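Local atomic coordinates of major extracellular endoglucanase (Xanthomonas campestris pv. campestris, PDB entry 4TUF), a protein that hydrolyses internal beta-1,4-glucosidic linkages in cellulose, lichenin and cereal beta-D-glucans, the deposited chain being its family 5 TIM-barrel catalytic domain. Residues F25-G30 with V57-C62. Sequence-based numbering, arbitrary orientation. Where two conformers were deposited one is given.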
loop_
_atom_site.group_PDB
_atom_site.type_symbol
_atom_site.label_atom_id
_atom_site.label_comp_id
_atom_site.label_asym_id
_atom_site.label_seq_id
_atom_site.Cartn_x
_atom_site.Cartn_y
_atom_site.Cartn_z
ATOM N N PHE A 25 -6.770 1.565 6.945
ATOM C CA PHE A 25 -7.669 2.408 6.159
ATOM C C PHE A 25 -8.536 3.331 7.003
ATOM O O PHE A 25 -8.686 3.122 8.206
ATOM C CB PHE A 25 -8.587 1.533 5.297
ATOM C CG PHE A 25 -7.890 0.862 4.153
ATOM C CD1 PHE A 25 -7.146 -0.279 4.355
ATOM C CD2 PHE A 25 -7.979 1.379 2.871
ATOM C CE1 PHE A 25 -6.500 -0.886 3.303
ATOM C CE2 PHE A 25 -7.337 0.770 1.817
ATOM C CZ PHE A 25 -6.597 -0.366 2.032
ATOM N N GLY A 26 -9.155 4.306 6.346
ATOM C CA GLY A 26 -10.076 5.217 6.987
ATOM C C GLY A 26 -9.881 6.635 6.482
ATOM O O GLY A 26 -10.845 7.298 6.093
ATOM N N PHE A 27 -8.631 7.094 6.468
ATOM C CA PHE A 27 -8.320 8.477 6.110
ATOM C C PHE A 27 -8.612 8.791 4.642
ATOM O O PHE A 27 -8.535 9.948 4.227
ATOM C CB PHE A 27 -6.851 8.798 6.416
ATOM C CG PHE A 27 -6.562 9.032 7.876
ATOM C CD1 PHE A 27 -6.995 10.188 8.505
ATOM C CD2 PHE A 27 -5.844 8.104 8.614
ATOM C CE1 PHE A 27 -6.731 10.407 9.844
ATOM C CE2 PHE A 27 -5.576 8.317 9.952
ATOM C CZ PHE A 27 -6.021 9.470 10.569
ATOM N N GLU A 28 -8.939 7.771 3.854
ATOM C CA GLU A 28 -9.231 7.983 2.441
ATOM C C GLU A 28 -10.721 7.831 2.172
ATOM O O GLU A 28 -11.147 7.739 1.021
ATOM C CB GLU A 28 -8.420 7.015 1.568
ATOM C CG GLU A 28 -9.024 5.622 1.378
ATOM C CD GLU A 28 -9.157 4.827 2.670
ATOM O OE1 GLU A 28 -8.555 5.218 3.698
ATOM O OE2 GLU A 28 -9.868 3.797 2.647
ATOM N N THR A 29 -11.514 7.820 3.239
ATOM C CA THR A 29 -12.952 7.616 3.112
ATOM C C THR A 29 -13.760 8.828 3.554
ATOM O O THR A 29 -13.205 9.840 3.985
ATOM C CB THR A 29 -13.418 6.411 3.935
ATOM O OG1 THR A 29 -13.468 6.775 5.321
ATOM C CG2 THR A 29 -12.470 5.233 3.740
ATOM N N GLY A 30 -15.080 8.703 3.460
ATOM C CA GLY A 30 -15.982 9.778 3.816
ATOM C C GLY A 30 -15.866 10.214 5.260
ATOM O O GLY A 30 -16.250 11.330 5.598
ATOM N N VAL A 57 3.420 0.544 8.677
ATOM C CA VAL A 57 2.025 0.822 8.381
ATOM C C VAL A 57 1.895 1.593 7.064
ATOM O O VAL A 57 2.650 2.531 6.800
ATOM C CB VAL A 57 1.371 1.617 9.543
ATOM C CG1 VAL A 57 0.348 2.613 9.033
ATOM C CG2 VAL A 57 0.746 0.672 10.552
ATOM N N ARG A 58 0.948 1.178 6.231
ATOM C CA ARG A 58 0.616 1.908 5.018
ATOM C C ARG A 58 -0.681 2.684 5.251
ATOM O O ARG A 58 -1.719 2.087 5.523
ATOM C CB ARG A 58 0.481 0.947 3.836
ATOM C CG ARG A 58 0.298 1.602 2.468
ATOM C CD ARG A 58 0.356 0.530 1.388
ATOM N NE ARG A 58 0.185 1.034 0.026
ATOM C CZ ARG A 58 -0.970 1.028 -0.635
ATOM N NH1 ARG A 58 -2.067 0.558 -0.054
ATOM N NH2 ARG A 58 -1.028 1.491 -1.877
ATOM N N LEU A 59 -0.612 4.010 5.153
ATOM C CA LEU A 59 -1.749 4.887 5.447
ATOM C C LEU A 59 -2.404 5.495 4.210
ATOM O O LEU A 59 -1.919 6.491 3.674
ATOM C CB LEU A 59 -1.314 6.031 6.367
ATOM C CG LEU A 59 -1.494 5.877 7.873
ATOM C CD1 LEU A 59 -1.232 7.208 8.547
ATOM C CD2 LEU A 59 -2.889 5.375 8.195
ATOM N N PRO A 60 -3.513 4.901 3.751
ATOM C CA PRO A 60 -4.284 5.570 2.700
ATOM C C PRO A 60 -4.829 6.925 3.160
ATOM O O PRO A 60 -5.212 7.075 4.315
ATOM C CB PRO A 60 -5.427 4.585 2.422
ATOM C CG PRO A 60 -4.886 3.246 2.839
ATOM C CD PRO A 60 -3.992 3.533 4.018
ATOM N N PHE A 61 -4.842 7.904 2.264
ATOM C CA PHE A 61 -5.477 9.189 2.534
ATOM C C PHE A 61 -6.130 9.710 1.252
ATOM O O PHE A 61 -5.945 9.142 0.181
ATOM C CB PHE A 61 -4.465 10.204 3.069
ATOM C CG PHE A 61 -3.437 10.626 2.053
ATOM C CD1 PHE A 61 -3.667 11.712 1.215
ATOM C CD2 PHE A 61 -2.241 9.933 1.930
ATOM C CE1 PHE A 61 -2.724 12.094 0.270
ATOM C CE2 PHE A 61 -1.299 10.308 0.990
ATOM C CZ PHE A 61 -1.541 11.393 0.159
ATOM N N CYS A 62 -6.890 10.790 1.366
ATOM C CA CYS A 62 -7.519 11.420 0.214
ATOM C C CYS A 62 -7.306 12.921 0.341
ATOM O O CYS A 62 -7.000 13.399 1.431
ATOM C CB CYS A 62 -9.005 11.069 0.146
ATOM S SG CYS A 62 -10.003 11.705 1.525
HETATM O O HOH W 1 -6.137 5.611 6.341
#
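Phe25, Phe27 and Glu28 close around Pro60 and its neighbours in a buried, mostly apolar contact between the loop that follows barrel strand 16-23 and the C-terminal end of the parallel strand 56-61, beside the presumed active site of this TIM barrel. Pro60 turns its ring toward the loop and is met from two directions. In the conformer given, one of two deposited for Phe25, Pro60 CG lies over one face of the Phe25 ring, a CH-pi contact 3.8 Å from the centroid and displaced toward the rim. Pro60 CB packs 3.4 Å from Glu28 OE1, the two side chains running side by side. On the barrel's outer side Phe27 brings CD2 to within 4.0 Å of Leu59 CD2, at the ring edge, and both residues pack on helix 88-102.

Polar links between the backbones are sparse: a weak, bent hydrogen bond from Cys62 N to Phe27 O (3.4 Å, 123° at the hydrogen), and a water that accepts from Phe27 N and donates to Pro60 O. Within 25-30 a type I turn spans Gly26 to Thr29. A bend at chi2 (-63°) carries Glu28 CD back toward Gly26, and OE1 of Glu28 accepts from Gly26 N at 2.9 Å through its syn lone pair.

Cys62, disulfide-bonded to Cys115, ties this strand end to another loop. The Phe25 side chain, in the conformer given, lies about 4 Å from that of Glu278, the nucleophile by similarity. Glu28 OE1 and Gly26 O, which receives both Thr29 N and Thr29 OG1, are thus engaged within the turn, leaving the backbones joined across the contact by one water and one weak bond.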